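Local atomic coordinates of putative oxidoreductase (Jannaschia sp., PDB entry 3C24), a protein that probably catalyses an NAD(P)-dependent oxidation or reduction, carrying a Rossmann-type dinucleotide-binding domain, with a natural substrate that is not established. Residues V14-A19 with A25-K30; K30-A35 with M54-T59; A39-A44 with D62-E67. One frame throughout, in Å; residues are numbered along the deposited sequence.

Interaction 1 (V14-A19 with A25-K30); sequences VAILGA and ARITRK
A19 and A25 bring their CA atoms to 5.4 Å where the loop after strand 13-17 meets the first turns of helix 22-33, and the CA-H of A25 makes a C-H...O contact with A19 O at 3.2 Å. The amide N of A25 lies about as near to the same oxygen, but its angle is too poor for a hydrogen bond. I16, A19 and T28 carry the packing. I16 reaches out from the strand toward the helix and sets CD1 against T28 at two points, 3.5 Å from OG1 and 3.6 Å from CA. The T28 hydroxyl, in turn, has OG1 3.2 Å from A19 O and 3.3 Å from A19 CB. This is the first strand-to-helix passage of a Rossmann domain: the glycine-rich loop joining the two elements corresponds to the dinucleotide-binding turn of the family and probably serves as such here, and G18, with positive phi, opens it. T28 OG1 lies beside its own backbone N (chi1 -61°), a position that turns it back along the helix, and its hydrogen bond goes to G24 O. I27 adds a looser touch, its CD1 4.4 Å from I16 CG2. Behind the contact, L38 of the neighbouring strand 37-41 packs on both I16 and T28, while L51 of helix 45-53 covers A19 and T28.

Interaction 2 (K30-A35 with M54-T59); sequences KIHDSA and MGIPLT
The Schellman motif that ends helix 45-53 has G55, with positive phi, as its turning residue, and this residue and the two after it meet H32 in the last turn of helix 22-33. The H32 side chain starts out toward the loop with CG anti to the backbone N (chi1 -170°), which carries the imidazole over I56. I56 CG1 sits over one ring face, 4.0 Å from the centroid and 24° off the ring normal, a CH-pi contact displaced toward the rim; its closest ring atom is ND1, at 3.7 Å. Two further neighbours approach obliquely: G55 O lies 3.7 Å from CE1, and P57 CD is 3.9 Å from NE2. Deeper in, L38 of strand 37-41 touches both H32 and I56. With an alanine here in place of H32, I56 CG1 and P57 CD would probably lose the flat group they rest against, opening a gap between helix end and loop. Neither imidazole nitrogen hydrogen-bonds to the loop segment; the ring offers a face to aliphatic carbon, and G55 O stays too far from CE1 to be claimed as a bond, so van der Waals fit probably dominates.

Interaction 3 (A39-A44 with D62-E67); sequences AAIEIA and DGWIDE
The CH-pi contact comes first: I41 CD1 stands over the five-membered ring of W64, 3.5 Å from its centroid and only 2° off the normal. The methyl is therefore centred on the pyrrole part of the indole, while CG1 trails toward the fused bond, 4.0 Å from W64 CE2. W64 CG lies between its backbone N and carbonyl carbon (chi1 60°), a crowded position that lays the ring across the end of the I41 side chain. The opposite face is taken by W64's own sequence neighbour, I65, whose CG1 lies 3.3 Å above the plane, so the indole is sandwiched between two isoleucines.

Apolar packing beside the ring is lighter. A39 CB faces W64 CB at 4.3 Å, and A15 and L17 of strand 13-17 also touch W64, as does I87 of helix 77-87. The indole thus lies on the sheet near its edge strand 37-41, with helix 77-87 also against it.

Polar bonds stay inside each segment or lead elsewhere. In 62-67, E67 N bonds W64 O at 2.8 Å. E42 OE2 accepts the amide N of A44, the N-cap residue of helix 45-53, at 2.8 Å through its anti lone pair, while OE1 takes the N-H of G20 in the glycine-rich loop. E42, just after the strand, is consistent with the acid that meets the adenosine ribose in many NAD-binding Rossmann domains, though no cofactor contact is established. Between the two segments the chemistry is carbon on carbon and pi surface, so the position of W64 here probably rests on shape and the packing of both faces.

In the fold
All three contacts lie in the first beta-alpha-beta unit of the Rossmann-type domain and the chain just after it. Interactions 1 and 2 share K30 and helix 22-33, their centres about 8 Å apart; interaction 3 lies about 11 Å from the first and 13 Å from the second. Interaction 1 closes before the others open, whereas 2 and 3 alternate along the chain. Strands 13-17 and 37-41 are parallel neighbours, tying interaction 1 to 3 through probable backbone hydrogen bonds such as I16 O to I41 N, and T59 N probably bonds A40 O between 2 and 3. Together they join the presumed dinucleotide-binding turn to the sheet's edge strand and to the loop after helix 45-53.

Interaction 1 (V14-A19 with A25-K30)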
loop_
_atom_site.group_PDB
_atom_site.type_symbol
_atom_site.label_atom_id
_atom_site.label_comp_id
_atom_site.label_asym_id
_atom_site.label_seq_id
_atom_site.Cartn_x
_atom_site.Cartn_y
_atom_site.Cartn_z
ATOM N N VAL A 14 20.308 -6.498 -30.122
ATOM C CA VAL A 14 19.007 -6.073 -29.639
ATOM C C VAL A 14 18.739 -4.679 -30.126
ATOM O O VAL A 14 19.473 -3.742 -29.758
ATOM C CB VAL A 14 18.974 -6.085 -28.108
ATOM C CG1 VAL A 14 17.596 -5.665 -27.535
ATOM C CG2 VAL A 14 19.354 -7.483 -27.514
ATOM N N ALA A 15 17.711 -4.559 -30.973
ATOM C CA ALA A 15 17.244 -3.275 -31.478
ATOM C C ALA A 15 16.110 -2.817 -30.591
ATOM O O ALA A 15 15.201 -3.588 -30.220
ATOM C CB ALA A 15 16.788 -3.396 -32.929
ATOM N N ILE A 16 16.186 -1.569 -30.171
ATOM C CA ILE A 16 15.130 -0.979 -29.364
ATOM C C ILE A 16 14.503 0.174 -30.135
ATOM O O ILE A 16 15.157 1.150 -30.451
ATOM C CB ILE A 16 15.666 -0.472 -28.027
ATOM C CG1 ILE A 16 16.336 -1.609 -27.242
ATOM C CG2 ILE A 16 14.555 0.146 -27.181
ATOM C CD1 ILE A 16 17.117 -1.177 -26.069
ATOM N N LEU A 17 13.213 0.023 -30.404
ATOM C CA LEU A 17 12.409 1.039 -31.080
ATOM C C LEU A 17 11.939 2.069 -30.038
ATOM O O LEU A 17 11.415 1.708 -28.948
ATOM C CB LEU A 17 11.221 0.389 -31.822
ATOM C CG LEU A 17 11.469 -0.293 -33.179
ATOM C CD1 LEU A 17 12.699 -1.120 -33.196
ATOM C CD2 LEU A 17 10.185 -1.088 -33.576
ATOM N N GLY A 18 12.096 3.349 -30.373
ATOM C CA GLY A 18 11.732 4.424 -29.454
ATOM C C GLY A 18 12.786 4.480 -28.345
ATOM O O GLY A 18 12.523 4.805 -27.197
ATOM N N ALA A 19 14.008 4.179 -28.728
ATOM C CA ALA A 19 15.118 4.065 -27.752
ATOM C C ALA A 19 15.419 5.299 -26.958
ATOM O O ALA A 19 15.937 5.194 -25.862
ATOM C CB ALA A 19 16.381 3.591 -28.435
ATOM N N ALA A 25 14.849 5.131 -23.001
ATOM C CA ALA A 25 16.202 5.529 -22.659
ATOM C C ALA A 25 16.826 4.684 -21.519
ATOM O O ALA A 25 17.998 4.272 -21.571
ATOM C CB ALA A 25 16.232 7.055 -22.363
ATOM N N ARG A 26 16.027 4.389 -20.511
ATOM C CA ARG A 26 16.511 3.594 -19.371
ATOM C C ARG A 26 16.917 2.195 -19.796
ATOM O O ARG A 26 17.958 1.693 -19.408
ATOM C CB ARG A 26 15.456 3.513 -18.269
ATOM C CG ARG A 26 15.254 4.822 -17.488
ATOM C CD ARG A 26 13.991 4.678 -16.559
ATOM N N ILE A 27 16.045 1.564 -20.565
ATOM C CA ILE A 27 16.297 0.194 -21.038
ATOM C C ILE A 27 17.443 0.128 -22.054
ATOM O O ILE A 27 18.219 -0.831 -22.088
ATOM C CB ILE A 27 15.025 -0.553 -21.531
ATOM C CG1 ILE A 27 14.389 0.087 -22.745
ATOM C CG2 ILE A 27 14.031 -0.748 -20.402
ATOM C CD1 ILE A 27 13.021 -0.581 -23.086
ATOM N N THR A 28 17.559 1.180 -22.861
ATOM C CA THR A 28 18.613 1.280 -23.853
ATOM C C THR A 28 19.963 1.380 -23.152
ATOM O O THR A 28 20.935 0.717 -23.538
ATOM C CB THR A 28 18.376 2.464 -24.805
ATOM O OG1 THR A 28 17.127 2.266 -25.493
ATOM C CG2 THR A 28 19.476 2.598 -25.795
ATOM N N ARG A 29 20.017 2.183 -22.079
ATOM C CA ARG A 29 21.260 2.297 -21.293
ATOM C C ARG A 29 21.636 0.914 -20.726
ATOM O O ARG A 29 22.786 0.499 -20.779
ATOM C CB ARG A 29 21.161 3.323 -20.170
ATOM C CG ARG A 29 22.297 3.225 -19.148
ATOM C CD ARG A 29 22.170 4.339 -18.096
ATOM N NE ARG A 29 22.985 5.457 -18.484
ATOM C CZ ARG A 29 22.731 6.732 -18.213
ATOM N NH1 ARG A 29 21.635 7.078 -17.561
ATOM N NH2 ARG A 29 23.572 7.666 -18.634
ATOM N N LYS A 30 20.641 0.197 -20.228
ATOM C CA LYS A 30 20.912 -1.139 -19.679
ATOM C C LYS A 30 21.507 -2.059 -20.727
ATOM O O LYS A 30 22.474 -2.797 -20.465
ATOM C CB LYS A 30 19.641 -1.792 -19.106
ATOM C CG LYS A 30 19.046 -1.131 -17.865
ATOM C CD LYS A 30 19.806 -1.468 -16.629
ATOM C CE LYS A 30 19.123 -0.929 -15.333
ATOM N NZ LYS A 30 19.774 -1.366 -14.041
#

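Interaction 2 (K30-A35 with M54-T59)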
loop_
_atom_site.group_PDB
_atom_site.type_symbol
_atom_site.label_atom_id
_atom_site.label_comp_id
_atom_site.label_asym_id
_atom_site.label_seq_id
_atom_site.Cartn_x
_atom_site.Cartn_y
_atom_site.Cartn_z
ATOM N N LYS A 30 20.641 0.197 -20.228
ATOM C CA LYS A 30 20.912 -1.139 -19.679
ATOM C C LYS A 30 21.507 -2.059 -20.727
ATOM O O LYS A 30 22.474 -2.797 -20.465
ATOM C CB LYS A 30 19.641 -1.792 -19.106
ATOM C CG LYS A 30 19.046 -1.131 -17.865
ATOM C CD LYS A 30 19.806 -1.468 -16.629
ATOM C CE LYS A 30 19.123 -0.929 -15.333
ATOM N NZ LYS A 30 19.774 -1.366 -14.041
ATOM N N ILE A 31 20.936 -2.045 -21.927
ATOM C CA ILE A 31 21.454 -2.896 -23.010
ATOM C C ILE A 31 22.835 -2.428 -23.434
ATOM O O ILE A 31 23.763 -3.247 -23.605
ATOM C CB ILE A 31 20.493 -2.941 -24.231
ATOM C CG1 ILE A 31 19.202 -3.654 -23.822
ATOM C CG2 ILE A 31 21.083 -3.655 -25.449
ATOM C CD1 ILE A 31 19.351 -5.135 -23.285
ATOM N N HIS A 32 22.989 -1.119 -23.566
ATOM C CA HIS A 32 24.302 -0.569 -23.930
ATOM C C HIS A 32 25.406 -1.039 -23.008
ATOM O O HIS A 32 26.519 -1.357 -23.446
ATOM C CB HIS A 32 24.233 0.954 -23.840
ATOM C CG HIS A 32 25.424 1.635 -24.421
ATOM N ND1 HIS A 32 26.123 2.606 -23.748
ATOM C CD2 HIS A 32 26.023 1.489 -25.623
ATOM C CE1 HIS A 32 27.111 3.035 -24.518
ATOM N NE2 HIS A 32 27.084 2.362 -25.656
ATOM N N ASP A 33 25.102 -1.050 -21.720
ATOM C CA ASP A 33 26.092 -1.387 -20.696
ATOM C C ASP A 33 26.293 -2.882 -20.574
ATOM O O ASP A 33 27.245 -3.333 -19.914
ATOM C CB ASP A 33 25.705 -0.856 -19.334
ATOM C CG ASP A 33 25.776 0.644 -19.251
ATOM O OD1 ASP A 33 26.365 1.264 -20.156
ATOM O OD2 ASP A 33 25.275 1.199 -18.263
ATOM N N SER A 34 25.394 -3.648 -21.181
ATOM C CA SER A 34 25.479 -5.125 -21.115
ATOM C C SER A 34 26.368 -5.694 -22.212
ATOM O O SER A 34 26.923 -4.958 -23.044
ATOM C CB SER A 34 24.107 -5.770 -21.255
ATOM O OG SER A 34 23.699 -5.843 -22.617
ATOM N N ALA A 35 26.455 -7.026 -22.232
ATOM C CA ALA A 35 27.265 -7.776 -23.235
ATOM C C ALA A 35 26.508 -7.911 -24.555
ATOM O O ALA A 35 27.062 -8.193 -25.590
ATOM C CB ALA A 35 27.638 -9.153 -22.725
HETATM N N MSE A 54 23.899 10.565 -23.362
HETATM C CA MSE A 54 24.213 9.396 -22.540
HETATM C C MSE A 54 25.380 8.618 -23.147
HETATM O O MSE A 54 25.803 7.591 -22.622
HETATM C CB MSE A 54 22.986 8.514 -22.408
HETATM C CG MSE A 54 21.866 9.198 -21.734
HETATM SE SE MSE A 54 20.211 8.199 -22.129
HETATM C CE MSE A 54 20.537 6.746 -21.224
ATOM N N GLY A 55 25.898 9.150 -24.240
ATOM C CA GLY A 55 26.992 8.520 -24.980
ATOM C C GLY A 55 26.591 7.271 -25.741
ATOM O O GLY A 55 27.405 6.383 -26.039
ATOM N N ILE A 56 25.311 7.182 -26.055
ATOM C CA ILE A 56 24.791 6.030 -26.802
ATOM C C ILE A 56 24.683 6.332 -28.301
ATOM O O ILE A 56 24.037 7.313 -28.703
ATOM C CB ILE A 56 23.437 5.568 -26.238
ATOM C CG1 ILE A 56 23.574 5.162 -24.751
ATOM C CG2 ILE A 56 22.925 4.412 -27.073
ATOM C CD1 ILE A 56 22.264 5.017 -23.979
ATOM N N PRO A 57 25.277 5.475 -29.144
ATOM C CA PRO A 57 25.228 5.781 -30.567
ATOM C C PRO A 57 23.849 5.611 -31.152
ATOM O O PRO A 57 23.075 4.773 -30.700
ATOM C CB PRO A 57 26.181 4.762 -31.201
ATOM C CG PRO A 57 26.613 3.863 -30.175
ATOM C CD PRO A 57 26.149 4.327 -28.835
ATOM N N LEU A 58 23.546 6.448 -32.140
ATOM C CA LEU A 58 22.271 6.362 -32.873
ATOM C C LEU A 58 22.412 5.422 -34.047
ATOM O O LEU A 58 23.432 5.413 -34.717
ATOM C CB LEU A 58 21.782 7.711 -33.364
ATOM C CG LEU A 58 20.756 8.268 -32.378
ATOM C CD1 LEU A 58 19.591 7.245 -32.280
ATOM C CD2 LEU A 58 21.418 8.571 -31.056
ATOM N N THR A 59 21.407 4.583 -34.253
ATOM C CA THR A 59 21.465 3.618 -35.351
ATOM C C THR A 59 20.515 4.008 -36.454
ATOM O O THR A 59 19.321 3.759 -36.353
ATOM C CB THR A 59 21.218 2.164 -34.916
ATOM O OG1 THR A 59 22.413 1.610 -34.328
ATOM C CG2 THR A 59 20.877 1.324 -36.165
#

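Interaction 3 (A39-A44 with D62-E67)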
loop_
_atom_site.group_PDB
_atom_site.type_symbol
_atom_site.label_atom_id
_atom_site.label_comp_id
_atom_site.label_asym_id
_atom_site.label_seq_id
_atom_site.Cartn_x
_atom_site.Cartn_y
_atom_site.Cartn_z
ATOM N N ALA A 39 21.256 -1.787 -30.913
ATOM C CA ALA A 39 20.865 -0.931 -32.048
ATOM C C ALA A 39 19.740 -0.026 -31.555
ATOM O O ALA A 39 18.604 -0.462 -31.448
ATOM C CB ALA A 39 20.416 -1.717 -33.280
ATOM N N ALA A 40 20.094 1.237 -31.260
ATOM C CA ALA A 40 19.147 2.218 -30.715
ATOM C C ALA A 40 18.454 2.912 -31.833
ATOM O O ALA A 40 19.066 3.740 -32.522
ATOM C CB ALA A 40 19.828 3.235 -29.798
ATOM N N ILE A 41 17.169 2.603 -31.966
ATOM C CA ILE A 41 16.329 3.164 -33.047
ATOM C C ILE A 41 15.452 4.285 -32.504
ATOM O O ILE A 41 14.561 4.100 -31.675
ATOM C CB ILE A 41 15.443 2.069 -33.747
ATOM C CG1 ILE A 41 16.254 0.762 -33.943
ATOM C CG2 ILE A 41 14.768 2.648 -35.062
ATOM C CD1 ILE A 41 17.501 0.919 -34.774
ATOM N N GLU A 42 15.706 5.481 -33.014
ATOM C CA GLU A 42 15.013 6.675 -32.533
ATOM C C GLU A 42 15.003 7.747 -33.580
ATOM O O GLU A 42 16.052 8.171 -34.002
ATOM C CB GLU A 42 15.723 7.251 -31.311
ATOM C CG GLU A 42 15.051 8.488 -30.733
ATOM C CD GLU A 42 13.618 8.231 -30.380
ATOM O OE1 GLU A 42 13.356 7.478 -29.404
ATOM O OE2 GLU A 42 12.714 8.759 -31.078
ATOM N N ILE A 43 13.811 8.142 -33.967
ATOM C CA ILE A 43 13.652 9.144 -35.022
ATOM C C ILE A 43 13.349 10.506 -34.455
ATOM O O ILE A 43 13.588 11.501 -35.137
ATOM C CB ILE A 43 12.552 8.769 -36.091
ATOM C CG1 ILE A 43 11.162 8.692 -35.451
ATOM C CG2 ILE A 43 12.898 7.482 -36.813
ATOM N N ALA A 44 12.844 10.588 -33.235
ATOM C CA ALA A 44 12.482 11.910 -32.678
ATOM C C ALA A 44 13.743 12.689 -32.331
ATOM O O ALA A 44 14.642 12.180 -31.681
ATOM C CB ALA A 44 11.576 11.808 -31.482
ATOM N N ASP A 62 18.197 1.477 -42.274
ATOM C CA ASP A 62 17.426 0.253 -42.030
ATOM C C ASP A 62 18.250 -0.981 -42.000
ATOM O O ASP A 62 17.723 -2.074 -41.882
ATOM C CB ASP A 62 16.379 0.049 -43.128
ATOM C CG ASP A 62 15.314 1.136 -43.145
ATOM O OD1 ASP A 62 15.076 1.776 -42.097
ATOM O OD2 ASP A 62 14.702 1.344 -44.221
ATOM N N GLY A 63 19.552 -0.828 -42.129
ATOM C CA GLY A 63 20.428 -1.997 -42.133
ATOM C C GLY A 63 20.343 -2.824 -40.871
ATOM O O GLY A 63 20.671 -4.009 -40.838
ATOM N N TRP A 64 19.903 -2.167 -39.816
ATOM C CA TRP A 64 19.825 -2.831 -38.507
ATOM C C TRP A 64 18.867 -3.986 -38.495
ATOM O O TRP A 64 19.058 -4.991 -37.796
ATOM C CB TRP A 64 19.403 -1.851 -37.436
ATOM C CG TRP A 64 18.086 -1.227 -37.640
ATOM C CD1 TRP A 64 17.830 -0.068 -38.264
ATOM C CD2 TRP A 64 16.837 -1.713 -37.160
ATOM N NE1 TRP A 64 16.500 0.197 -38.238
ATOM C CE2 TRP A 64 15.861 -0.798 -37.552
ATOM C CE3 TRP A 64 16.451 -2.845 -36.440
ATOM C CZ2 TRP A 64 14.524 -0.964 -37.251
ATOM C CZ3 TRP A 64 15.113 -3.010 -36.147
ATOM C CH2 TRP A 64 14.174 -2.082 -36.541
ATOM N N ILE A 65 17.822 -3.821 -39.279
ATOM C CA ILE A 65 16.768 -4.831 -39.339
ATOM C C ILE A 65 17.341 -6.231 -39.612
ATOM O O ILE A 65 16.947 -7.202 -38.968
ATOM C CB ILE A 65 15.671 -4.448 -40.360
ATOM C CG1 ILE A 65 14.948 -3.181 -39.894
ATOM C CG2 ILE A 65 14.696 -5.567 -40.537
ATOM C CD1 ILE A 65 13.950 -2.626 -40.889
ATOM N N ASP A 66 18.332 -6.309 -40.490
ATOM C CA ASP A 66 18.953 -7.590 -40.888
ATOM C C ASP A 66 19.950 -8.101 -39.913
ATOM O O ASP A 66 20.467 -9.197 -40.069
ATOM C CB ASP A 66 19.724 -7.480 -42.211
ATOM C CG ASP A 66 18.831 -7.546 -43.413
ATOM O OD1 ASP A 66 17.589 -7.499 -43.251
ATOM O OD2 ASP A 66 19.393 -7.661 -44.525
ATOM N N GLU A 67 20.207 -7.318 -38.883
ATOM C CA GLU A 67 21.200 -7.715 -37.881
ATOM C C GLU A 67 20.541 -8.084 -36.561
ATOM O O GLU A 67 21.108 -8.782 -35.751
ATOM C CB GLU A 67 22.191 -6.567 -37.649
ATOM C CG GLU A 67 23.077 -6.271 -38.891
ATOM C CD GLU A 67 23.821 -4.930 -38.815
ATOM O OE1 GLU A 67 23.265 -3.957 -38.257
ATOM O OE2 GLU A 67 24.952 -4.836 -39.356
#